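Local atomic coordinates of endo-beta-1,4-glucanase (cellulase B) (Bacillus halodurans, PDB entry 4V2X), a protein that probably hydrolyses beta-1,4-linked glucans as a family 5 glycoside hydrolase, its catalytic module followed by an immunoglobulin-like module and a CBM46 carbohydrate-binding module. Residues Ile404-Leu413 with Gly438-Ser449; Tyr480-Thr488 with Phe562-Tyr572. All blocks are in the same frame, centred on the assembly; numbering follows the deposited sequence. Where two conformers were deposited one is given.

Contact 1 of 2, residues Ile404-Leu413 with Gly438-Ser449; sequences IADATVSLQL and GERLTVKAHVLS
Antiparallel strand pairing inside an immunoglobulin-like module, the X2 domain, joins Ala407-Gln412 to Arg440-Val443. Ala407 with Val443 and Val409 with Leu441 are the hydrogen-bonded pairs, each closed by two backbone bonds; Thr408 with Thr442 lies between them as a non-hydrogen-bonded pair. There the side chains supply the missing link: the OG1 atoms of Thr408 and Thr442 share a hydrogen bond of 2.8 Å. In Thr408 the hydroxyl is anti to the carbonyl carbon (chi1 -62°), and CG2 is thereby sent to the edge of the Arg440 guanidinium, 3.5 Å from NE. On the opposite face, that of Ala407, Val409, Leu441 and Val443, the contacts are apolar. Val409 and Leu441 lie side by side and point the same way, while Leu411 CG crosses to Leu441 CB at 4.0 Å; Phe475 of the strand 473-480 touches all three.

Beyond the pairing, a helix starts at Ala445. Its N-H is taken by Asp406 OD1 at 2.7 Å, on the anti side of the carboxylate, so a side chain just before the partner strand serves the first turn of the helix, and the helix end would probably favour the charged acid. Lys444 only passes its CD by this carboxylate; its NZ goes to a salt bridge with Glu435. Leu448 CD1 packs on Ala407 CB at 3.6 Å, and its CB meets Ile404 CG2. At the far end the Glu439 side chain runs extended past Leu413, and its OE2 accepts the Leu413 N-H at 2.8 Å in a nearly straight bond (175°).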
loop_
_atom_site.group_PDB
_atom_site.type_symbol
_atom_site.label_atom_id
_atom_site.label_comp_id
_atom_site.label_asym_id
_atom_site.label_seq_id
_atom_site.Cartn_x
_atom_site.Cartn_y
_atom_site.Cartn_z
ATOM N N ILE A 404 2.869 -41.221 52.713
ATOM C CA ILE A 404 3.177 -39.864 52.268
ATOM C C ILE A 404 4.694 -39.662 52.290
ATOM O O ILE A 404 5.334 -39.901 53.308
ATOM C CB ILE A 404 2.452 -38.819 53.143
ATOM C CG1 ILE A 404 0.942 -38.932 52.911
ATOM C CG2 ILE A 404 2.957 -37.405 52.844
ATOM C CD1 ILE A 404 0.099 -38.109 53.864
ATOM N N ALA A 405 5.261 -39.265 51.154
ATOM C CA ALA A 405 6.695 -39.024 51.040
ATOM C C ALA A 405 6.992 -37.535 50.898
ATOM O O ALA A 405 6.079 -36.709 50.811
ATOM C CB ALA A 405 7.257 -39.779 49.851
ATOM N N ASP A 406 8.280 -37.202 50.875
ATOM C CA ASP A 406 8.705 -35.839 50.572
ATOM C C ASP A 406 8.275 -35.501 49.151
ATOM O O ASP A 406 8.357 -36.345 48.252
ATOM C CB ASP A 406 10.223 -35.687 50.687
ATOM C CG ASP A 406 10.744 -35.936 52.091
ATOM O OD1 ASP A 406 9.947 -36.032 53.047
ATOM O OD2 ASP A 406 11.979 -36.034 52.235
ATOM N N ALA A 407 7.779 -34.281 48.962
ATOM C CA ALA A 407 7.432 -33.782 47.647
ATOM C C ALA A 407 8.507 -32.806 47.212
ATOM O O ALA A 407 8.802 -31.846 47.927
ATOM C CB ALA A 407 6.085 -33.083 47.687
ATOM N N THR A 408 9.099 -33.058 46.053
ATOM C CA THR A 408 10.084 -32.144 45.487
ATOM C C THR A 408 9.522 -31.536 44.209
ATOM O O THR A 408 9.073 -32.253 43.312
ATOM C CB THR A 408 11.432 -32.838 45.226
ATOM O OG1 THR A 408 11.969 -33.298 46.472
ATOM C CG2 THR A 408 12.422 -31.869 44.591
ATOM N N VAL A 409 9.541 -30.209 44.143
ATOM C CA VAL A 409 9.024 -29.476 42.996
ATOM C C VAL A 409 10.074 -28.484 42.509
ATOM O O VAL A 409 10.858 -27.953 43.304
ATOM C CB VAL A 409 7.707 -28.727 43.323
ATOM C CG1 VAL A 409 6.564 -29.715 43.525
ATOM C CG2 VAL A 409 7.849 -27.837 44.552
ATOM N N SER A 410 10.083 -28.249 41.202
ATOM C CA SER A 410 10.982 -27.282 40.587
ATOM C C SER A 410 10.353 -25.899 40.614
ATOM O O SER A 410 9.214 -25.728 40.190
ATOM C CB SER A 410 11.290 -27.672 39.143
ATOM O OG SER A 410 12.115 -28.826 39.111
ATOM N N LEU A 411 11.113 -24.932 41.123
ATOM C CA LEU A 411 10.742 -23.539 41.098
ATOM C C LEU A 411 11.447 -22.862 39.942
ATOM O O LEU A 411 12.509 -23.293 39.507
ATOM C CB LEU A 411 11.187 -22.837 42.387
ATOM C CG LEU A 411 10.711 -23.388 43.729
ATOM C CD1 LEU A 411 11.259 -22.516 44.854
ATOM C CD2 LEU A 411 9.191 -23.478 43.786
ATOM N N GLN A 412 10.833 -21.802 39.440
ATOM C CA GLN A 412 11.497 -20.887 38.529
ATOM C C GLN A 412 11.593 -19.564 39.285
ATOM O O GLN A 412 10.617 -18.811 39.368
ATOM C CB GLN A 412 10.709 -20.765 37.225
ATOM C CG GLN A 412 10.732 -22.028 36.364
ATOM C CD GLN A 412 9.780 -23.116 36.834
ATOM O OE1 GLN A 412 8.591 -22.872 37.056
ATOM N NE2 GLN A 412 10.295 -24.338 36.969
ATOM N N LEU A 413 12.763 -19.303 39.863
ATOM C CA LEU A 413 12.923 -18.186 40.791
ATOM C C LEU A 413 12.822 -16.812 40.136
ATOM O O LEU A 413 12.419 -15.847 40.793
ATOM C CB LEU A 413 14.233 -18.321 41.579
ATOM C CG LEU A 413 14.236 -19.451 42.616
ATOM C CD1 LEU A 413 15.631 -19.649 43.189
ATOM C CD2 LEU A 413 13.222 -19.198 43.726
ATOM N N GLY A 438 19.201 -25.372 45.085
ATOM C CA GLY A 438 19.102 -24.662 43.816
ATOM C C GLY A 438 17.680 -24.166 43.640
ATOM O O GLY A 438 17.186 -23.382 44.446
ATOM N N GLU A 439 17.013 -24.657 42.605
ATOM C CA GLU A 439 15.604 -24.344 42.376
ATOM C C GLU A 439 14.691 -25.527 42.699
ATOM O O GLU A 439 13.489 -25.468 42.426
ATOM C CB GLU A 439 15.392 -23.873 40.931
ATOM C CG GLU A 439 15.909 -22.465 40.670
ATOM C CD GLU A 439 15.556 -21.946 39.287
ATOM O OE1 GLU A 439 15.818 -22.659 38.294
ATOM O OE2 GLU A 439 15.024 -20.821 39.183
ATOM N N ARG A 440 15.250 -26.589 43.282
ATOM C CA ARG A 440 14.459 -27.745 43.713
ATOM C C ARG A 440 13.997 -27.569 45.156
ATOM O O ARG A 440 14.804 -27.633 46.091
ATOM C CB ARG A 440 15.266 -29.039 43.596
ATOM C CG ARG A 440 15.715 -29.367 42.182
ATOM C CD ARG A 440 14.595 -29.996 41.371
ATOM N NE ARG A 440 14.372 -31.397 41.739
ATOM C CZ ARG A 440 15.154 -32.415 41.373
ATOM N NH1 ARG A 440 16.231 -32.217 40.611
ATOM N NH2 ARG A 440 14.857 -33.648 41.770
ATOM N N LEU A 441 12.694 -27.349 45.323
ATOM C CA LEU A 441 12.072 -27.231 46.641
ATOM C C LEU A 441 11.532 -28.571 47.115
ATOM O O LEU A 441 10.689 -29.174 46.449
ATOM C CB LEU A 441 10.916 -26.231 46.597
ATOM C CG LEU A 441 10.124 -26.036 47.895
ATOM C CD1 LEU A 441 10.995 -25.436 48.989
ATOM C CD2 LEU A 441 8.904 -25.163 47.649
ATOM N N THR A 442 11.997 -29.021 48.274
ATOM C CA THR A 442 11.466 -30.226 48.894
ATOM C C THR A 442 10.611 -29.855 50.097
ATOM O O THR A 442 11.082 -29.179 51.015
ATOM C CB THR A 442 12.593 -31.177 49.349
ATOM O OG1 THR A 442 13.331 -31.620 48.210
ATOM C CG2 THR A 442 12.023 -32.382 50.068
ATOM N N VAL A 443 9.353 -30.285 50.079
ATOM C CA VAL A 443 8.487 -30.195 51.242
ATOM C C VAL A 443 8.496 -31.558 51.939
ATOM O O VAL A 443 8.138 -32.575 51.343
ATOM C CB VAL A 443 7.041 -29.812 50.861
ATOM C CG1 VAL A 443 6.206 -29.591 52.116
ATOM C CG2 VAL A 443 7.021 -28.568 49.983
ATOM N N LYS A 444 8.887 -31.575 53.210
ATOM C CA LYS A 444 9.061 -32.841 53.927
ATOM C C LYS A 444 7.723 -33.539 54.214
ATOM O O LYS A 444 6.697 -32.894 54.464
ATOM C CB LYS A 444 9.845 -32.625 55.225
ATOM C CG LYS A 444 11.256 -32.092 55.032
ATOM C CD LYS A 444 12.202 -33.141 54.473
ATOM C CE LYS A 444 13.530 -32.530 54.048
ATOM N NZ LYS A 444 14.324 -31.994 55.188
ATOM N N ALA A 445 7.763 -34.869 54.176
ATOM C CA ALA A 445 6.599 -35.727 54.384
ATOM C C ALA A 445 5.731 -35.353 55.585
ATOM O O ALA A 445 4.502 -35.339 55.478
ATOM C CB ALA A 445 7.060 -37.176 54.523
ATOM N N HIS A 446 6.359 -35.060 56.724
ATOM C CA HIS A 446 5.597 -34.785 57.947
ATOM C C HIS A 446 4.730 -33.538 57.816
ATOM O O HIS A 446 3.678 -33.450 58.441
ATOM C CB HIS A 446 6.499 -34.698 59.190
ATOM C CG HIS A 446 7.493 -33.581 59.153
ATOM N ND1 HIS A 446 8.745 -33.720 58.596
ATOM C CD2 HIS A 446 7.427 -32.308 59.613
ATOM C CE1 HIS A 446 9.405 -32.583 58.707
ATOM N NE2 HIS A 446 8.629 -31.710 59.323
ATOM N N VAL A 447 5.170 -32.587 56.993
ATOM C CA VAL A 447 4.375 -31.387 56.710
ATOM C C VAL A 447 3.138 -31.754 55.896
ATOM O O VAL A 447 2.032 -31.314 56.198
ATOM C CB VAL A 447 5.195 -30.327 55.943
ATOM C CG1 VAL A 447 4.311 -29.153 55.527
ATOM C CG2 VAL A 447 6.375 -29.845 56.783
ATOM N N LEU A 448 3.333 -32.564 54.861
ATOM C CA LEU A 448 2.235 -32.996 54.007
ATOM C C LEU A 448 1.272 -33.899 54.771
ATOM O O LEU A 448 0.061 -33.792 54.611
ATOM C CB LEU A 448 2.774 -33.700 52.756
ATOM C CG LEU A 448 3.665 -32.827 51.862
ATOM C CD1 LEU A 448 4.363 -33.667 50.803
ATOM C CD2 LEU A 448 2.870 -31.709 51.205
ATOM N N SER A 449 1.821 -34.773 55.610
ATOM C CA SER A 449 1.006 -35.624 56.475
ATOM C C SER A 449 0.160 -34.793 57.446
ATOM O O SER A 449 -1.009 -35.090 57.648
ATOM C CB SER A 449 1.889 -36.621 57.235
ATOM O OG SER A 449 1.106 -37.438 58.079
#

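Contact 2 of 2, residues Tyr480-Thr488 with Phe562-Tyr572; sequences YRTPVLQST and FHFWSGETVNY
One water is held from both segments, 2.7 Å from Tyr480 OH and 2.7 Å from Glu568 OE2, which accepts its hydrogen bond. The other oxygen of Glu568 binds directly: OE1 accepts the hydroxyl of Thr482 (OG1 to OE1 3.0 Å), which comes from above the carboxylate plane, 55° out of it. In Glu568 chi1 (-71°) sets CG beside Tyr480 CE2 and Pro483 CD, and a bend at chi2 swings the carboxylate toward Thr482. With an alanine here, the Thr482 hydroxyl and the bridging water would probably each lose their acceptor, and a gap would be likely to open beside the tyrosine ring.

Ser566 CB sits over the centre of the Tyr480 ring, 3.8 Å from the centroid, in a CH-pi contact. Ser566 OG accepts the Glu568 N-H in an ST turn that overlaps the type I turn Phe564-Gly567 of the hairpin, and also bonds Asn504. In a second CH-pi contact, Pro483 CG lies over one face of Phe564, 3.7 Å from the ring centroid. Leu485 puts CD1 against Phe562 CD1 at 3.6 Å, while its CB meets Tyr572 CD1. Tyr572 OH donates to Gln486 O at 2.7 Å, tilted 31° from the carbonyl plane.

Most of this belongs to the CBM46 module, where the hairpin of strands 556-564 and 569-577 faces the start of strand 484-491, and Phe562 and Phe564 rest on Leu506 of strand 506-513. Tyr480, the last residue of strand 473-480, carries the contact to the immunoglobulin-like module, meeting Tyr397 of strand 395-399.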
loop_
_atom_site.group_PDB
_atom_site.type_symbol
_atom_site.label_atom_id
_atom_site.label_comp_id
_atom_site.label_asym_id
_atom_site.label_seq_id
_atom_site.Cartn_x
_atom_site.Cartn_y
_atom_site.Cartn_z
ATOM N N TYR A 480 -5.957 -37.802 46.315
ATOM C CA TYR A 480 -6.726 -38.396 45.226
ATOM C C TYR A 480 -6.699 -39.924 45.261
ATOM O O TYR A 480 -5.817 -40.541 45.871
ATOM C CB TYR A 480 -6.196 -37.905 43.873
ATOM C CG TYR A 480 -4.893 -38.560 43.442
ATOM C CD1 TYR A 480 -3.677 -38.160 43.988
ATOM C CD2 TYR A 480 -4.882 -39.591 42.512
ATOM C CE1 TYR A 480 -2.490 -38.760 43.608
ATOM C CE2 TYR A 480 -3.698 -40.192 42.124
ATOM C CZ TYR A 480 -2.502 -39.766 42.675
ATOM O OH TYR A 480 -1.313 -40.360 42.305
ATOM N N ARG A 481 -7.704 -40.517 44.610
ATOM C CA ARG A 481 -7.693 -41.929 44.229
ATOM C C ARG A 481 -7.946 -41.998 42.732
ATOM O O ARG A 481 -8.359 -41.016 42.118
ATOM C CB ARG A 481 -8.802 -42.720 44.911
ATOM C CG ARG A 481 -9.195 -42.239 46.286
ATOM C CD ARG A 481 -10.393 -43.021 46.787
ATOM N NE ARG A 481 -10.114 -44.457 46.812
ATOM C CZ ARG A 481 -10.881 -45.400 46.267
ATOM N NH1 ARG A 481 -12.019 -45.095 45.655
ATOM N NH2 ARG A 481 -10.513 -46.671 46.357
ATOM N N THR A 482 -7.738 -43.170 42.151
ATOM C CA THR A 482 -8.028 -43.352 40.736
ATOM C C THR A 482 -9.474 -42.918 40.473
ATOM O O THR A 482 -10.390 -43.361 41.176
ATOM C CB THR A 482 -7.799 -44.810 40.291
ATOM O OG1 THR A 482 -6.395 -45.093 40.327
ATOM C CG2 THR A 482 -8.313 -45.044 38.871
ATOM N N PRO A 483 -9.676 -42.025 39.489
ATOM C CA PRO A 483 -11.040 -41.638 39.145
ATOM C C PRO A 483 -11.734 -42.775 38.418
ATOM O O PRO A 483 -11.074 -43.580 37.762
ATOM C CB PRO A 483 -10.864 -40.424 38.227
ATOM C CG PRO A 483 -9.410 -40.315 37.927
ATOM C CD PRO A 483 -8.690 -41.466 38.549
ATOM N N VAL A 484 -13.053 -42.841 38.557
ATOM C CA VAL A 484 -13.830 -43.939 38.014
ATOM C C VAL A 484 -14.952 -43.354 37.179
ATOM O O VAL A 484 -15.687 -42.488 37.649
ATOM C CB VAL A 484 -14.426 -44.824 39.132
ATOM C CG1 VAL A 484 -15.164 -46.014 38.536
ATOM C CG2 VAL A 484 -13.333 -45.300 40.078
ATOM N N LEU A 485 -15.056 -43.821 35.939
ATOM C CA LEU A 485 -16.177 -43.494 35.068
ATOM C C LEU A 485 -17.073 -44.715 34.959
ATOM O O LEU A 485 -16.609 -45.855 35.093
ATOM C CB LEU A 485 -15.676 -43.085 33.682
ATOM C CG LEU A 485 -14.755 -41.866 33.667
ATOM C CD1 LEU A 485 -14.206 -41.639 32.268
ATOM C CD2 LEU A 485 -15.462 -40.620 34.170
ATOM N N GLN A 486 -18.355 -44.479 34.713
ATOM C CA GLN A 486 -19.310 -45.574 34.656
ATOM C C GLN A 486 -19.956 -45.693 33.288
ATOM O O GLN A 486 -20.164 -44.697 32.591
ATOM C CB GLN A 486 -20.389 -45.402 35.726
ATOM C CG GLN A 486 -19.861 -45.190 37.137
ATOM C CD GLN A 486 -19.162 -46.412 37.714
ATOM O OE1 GLN A 486 -19.087 -47.463 37.082
ATOM N NE2 GLN A 486 -18.645 -46.275 38.928
ATOM N N SER A 487 -20.254 -46.936 32.924
ATOM C CA SER A 487 -21.017 -47.242 31.723
ATOM C C SER A 487 -22.374 -46.571 31.795
ATOM O O SER A 487 -22.914 -46.352 32.878
ATOM C CB SER A 487 -21.178 -48.748 31.577
ATOM O OG SER A 487 -19.923 -49.386 31.400
ATOM N N THR A 488 -22.920 -46.220 30.640
ATOM C CA THR A 488 -24.187 -45.509 30.594
ATOM C C THR A 488 -24.748 -45.533 29.179
ATOM O O THR A 488 -24.109 -46.028 28.253
ATOM C CB THR A 488 -24.026 -44.051 31.076
ATOM O OG1 THR A 488 -25.316 -43.480 31.347
ATOM C CG2 THR A 488 -23.273 -43.198 30.049
ATOM N N PHE A 562 -9.132 -39.754 29.210
ATOM C CA PHE A 562 -9.195 -38.629 30.114
ATOM C C PHE A 562 -7.891 -38.547 30.876
ATOM O O PHE A 562 -7.476 -39.518 31.503
ATOM C CB PHE A 562 -10.375 -38.784 31.067
ATOM C CG PHE A 562 -11.701 -38.742 30.376
ATOM C CD1 PHE A 562 -12.264 -39.894 29.859
ATOM C CD2 PHE A 562 -12.380 -37.539 30.229
ATOM C CE1 PHE A 562 -13.486 -39.850 29.207
ATOM C CE2 PHE A 562 -13.599 -37.488 29.587
ATOM C CZ PHE A 562 -14.156 -38.646 29.076
ATOM N N HIS A 563 -7.256 -37.382 30.779
ATOM C CA HIS A 563 -5.983 -37.094 31.424
ATOM C C HIS A 563 -6.228 -36.184 32.611
ATOM O O HIS A 563 -6.792 -35.108 32.456
ATOM C CB HIS A 563 -5.062 -36.389 30.431
ATOM C CG HIS A 563 -4.745 -37.203 29.215
ATOM N ND1 HIS A 563 -3.624 -37.998 29.124
ATOM C CD2 HIS A 563 -5.405 -37.352 28.042
ATOM C CE1 HIS A 563 -3.604 -38.599 27.948
ATOM N NE2 HIS A 563 -4.670 -38.219 27.270
ATOM N N PHE A 564 -5.799 -36.619 33.793
ATOM C CA PHE A 564 -5.969 -35.838 35.019
ATOM C C PHE A 564 -4.635 -35.281 35.494
ATOM O O PHE A 564 -3.578 -35.837 35.203
ATOM C CB PHE A 564 -6.622 -36.693 36.110
ATOM C CG PHE A 564 -7.986 -37.191 35.737
ATOM C CD1 PHE A 564 -8.134 -38.352 34.988
ATOM C CD2 PHE A 564 -9.121 -36.480 36.103
ATOM C CE1 PHE A 564 -9.392 -38.807 34.625
ATOM C CE2 PHE A 564 -10.378 -36.927 35.742
ATOM C CZ PHE A 564 -10.514 -38.092 35.005
ATOM N N TRP A 565 -4.696 -34.178 36.228
ATOM C CA TRP A 565 -3.489 -33.475 36.668
ATOM C C TRP A 565 -2.619 -34.271 37.646
ATOM O O TRP A 565 -1.436 -33.969 37.813
ATOM C CB TRP A 565 -3.863 -32.114 37.256
ATOM C CG TRP A 565 -4.190 -31.132 36.181
ATOM C CD1 TRP A 565 -5.413 -30.642 35.862
ATOM C CD2 TRP A 565 -3.271 -30.564 35.248
ATOM N NE1 TRP A 565 -5.316 -29.785 34.794
ATOM C CE2 TRP A 565 -4.009 -29.725 34.394
ATOM C CE3 TRP A 565 -1.891 -30.684 35.049
ATOM C CZ2 TRP A 565 -3.411 -28.992 33.365
ATOM C CZ3 TRP A 565 -1.298 -29.957 34.026
ATOM C CH2 TRP A 565 -2.061 -29.123 33.196
ATOM N N SER A 566 -3.214 -35.265 38.294
ATOM C CA SER A 566 -2.488 -36.186 39.161
ATOM C C SER A 566 -1.594 -37.144 38.388
ATOM O O SER A 566 -0.772 -37.828 38.988
ATOM C CB SER A 566 -3.484 -37.019 39.961
ATOM O OG SER A 566 -4.309 -37.761 39.081
ATOM N N GLY A 567 -1.790 -37.226 37.072
ATOM C CA GLY A 567 -1.112 -38.209 36.247
ATOM C C GLY A 567 -1.994 -39.394 35.908
ATOM O O GLY A 567 -1.625 -40.208 35.059
ATOM N N GLU A 568 -3.148 -39.504 36.571
ATOM C CA GLU A 568 -4.087 -40.582 36.303
ATOM C C GLU A 568 -4.649 -40.431 34.898
ATOM O O GLU A 568 -4.924 -39.319 34.441
ATOM C CB GLU A 568 -5.232 -40.586 37.322
ATOM C CG GLU A 568 -4.833 -41.029 38.725
ATOM C CD GLU A 568 -4.536 -42.518 38.828
ATOM O OE1 GLU A 568 -5.277 -43.325 38.239
ATOM O OE2 GLU A 568 -3.562 -42.887 39.513
ATOM N N THR A 569 -4.785 -41.564 34.220
ATOM C CA THR A 569 -5.331 -41.635 32.874
ATOM C C THR A 569 -6.439 -42.670 32.916
ATOM O O THR A 569 -6.244 -43.754 33.457
ATOM C CB THR A 569 -4.238 -42.073 31.881
ATOM O OG1 THR A 569 -3.215 -41.069 31.844
ATOM C CG2 THR A 569 -4.803 -42.286 30.489
ATOM N N VAL A 570 -7.606 -42.337 32.373
ATOM C CA VAL A 570 -8.719 -43.279 32.330
ATOM C C VAL A 570 -9.246 -43.350 30.907
ATOM O O VAL A 570 -9.569 -42.321 30.325
ATOM C CB VAL A 570 -9.863 -42.848 33.277
ATOM C CG1 VAL A 570 -11.054 -43.792 33.156
ATOM C CG2 VAL A 570 -9.374 -42.788 34.714
ATOM N N ASN A 571 -9.323 -44.562 30.359
ATOM C CA ASN A 571 -9.943 -44.785 29.053
ATOM C C ASN A 571 -11.425 -45.055 29.184
ATOM O O ASN A 571 -11.892 -45.500 30.226
ATOM C CB ASN A 571 -9.278 -45.949 28.325
ATOM C CG ASN A 571 -7.818 -45.682 28.013
ATOM O OD1 ASN A 571 -6.954 -46.515 28.285
ATOM N ND2 ASN A 571 -7.536 -44.524 27.453
ATOM N N TYR A 572 -12.156 -44.792 28.107
ATOM C CA TYR A 572 -13.602 -44.979 28.080
ATOM C C TYR A 572 -13.995 -45.169 26.628
ATOM O O TYR A 572 -13.368 -44.605 25.735
ATOM C CB TYR A 572 -14.294 -43.758 28.680
ATOM C CG TYR A 572 -15.765 -43.911 29.006
ATOM C CD1 TYR A 572 -16.179 -44.433 30.231
ATOM C CD2 TYR A 572 -16.746 -43.479 28.116
ATOM C CE1 TYR A 572 -17.524 -44.543 30.544
ATOM C CE2 TYR A 572 -18.093 -43.590 28.421
ATOM C CZ TYR A 572 -18.477 -44.127 29.632
ATOM O OH TYR A 572 -19.809 -44.231 29.942
HETATM O O HOH W 1 -1.109 -41.902 40.123
#

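How the contacts relate
The two contacts illustrate how a modular enzyme is built in series: contact 1 closes before contact 2 opens. Their centres are 25 Å apart, and about 10 Å separates their nearest atoms, so they do not touch. Contact 1 joins inner strands of a four-stranded antiparallel sheet and is internal to the immunoglobulin-like module. Contact 2 lies mainly in the eight-stranded antiparallel sheet of the CBM46 module, but through Tyr480 it also spans the junction of the two accessory modules, tying the end of one to the next. Strand 473-480, which packs on contact 1 and ends at Tyr480, links them. The catalytic barrel is a separate module, earlier in the chain.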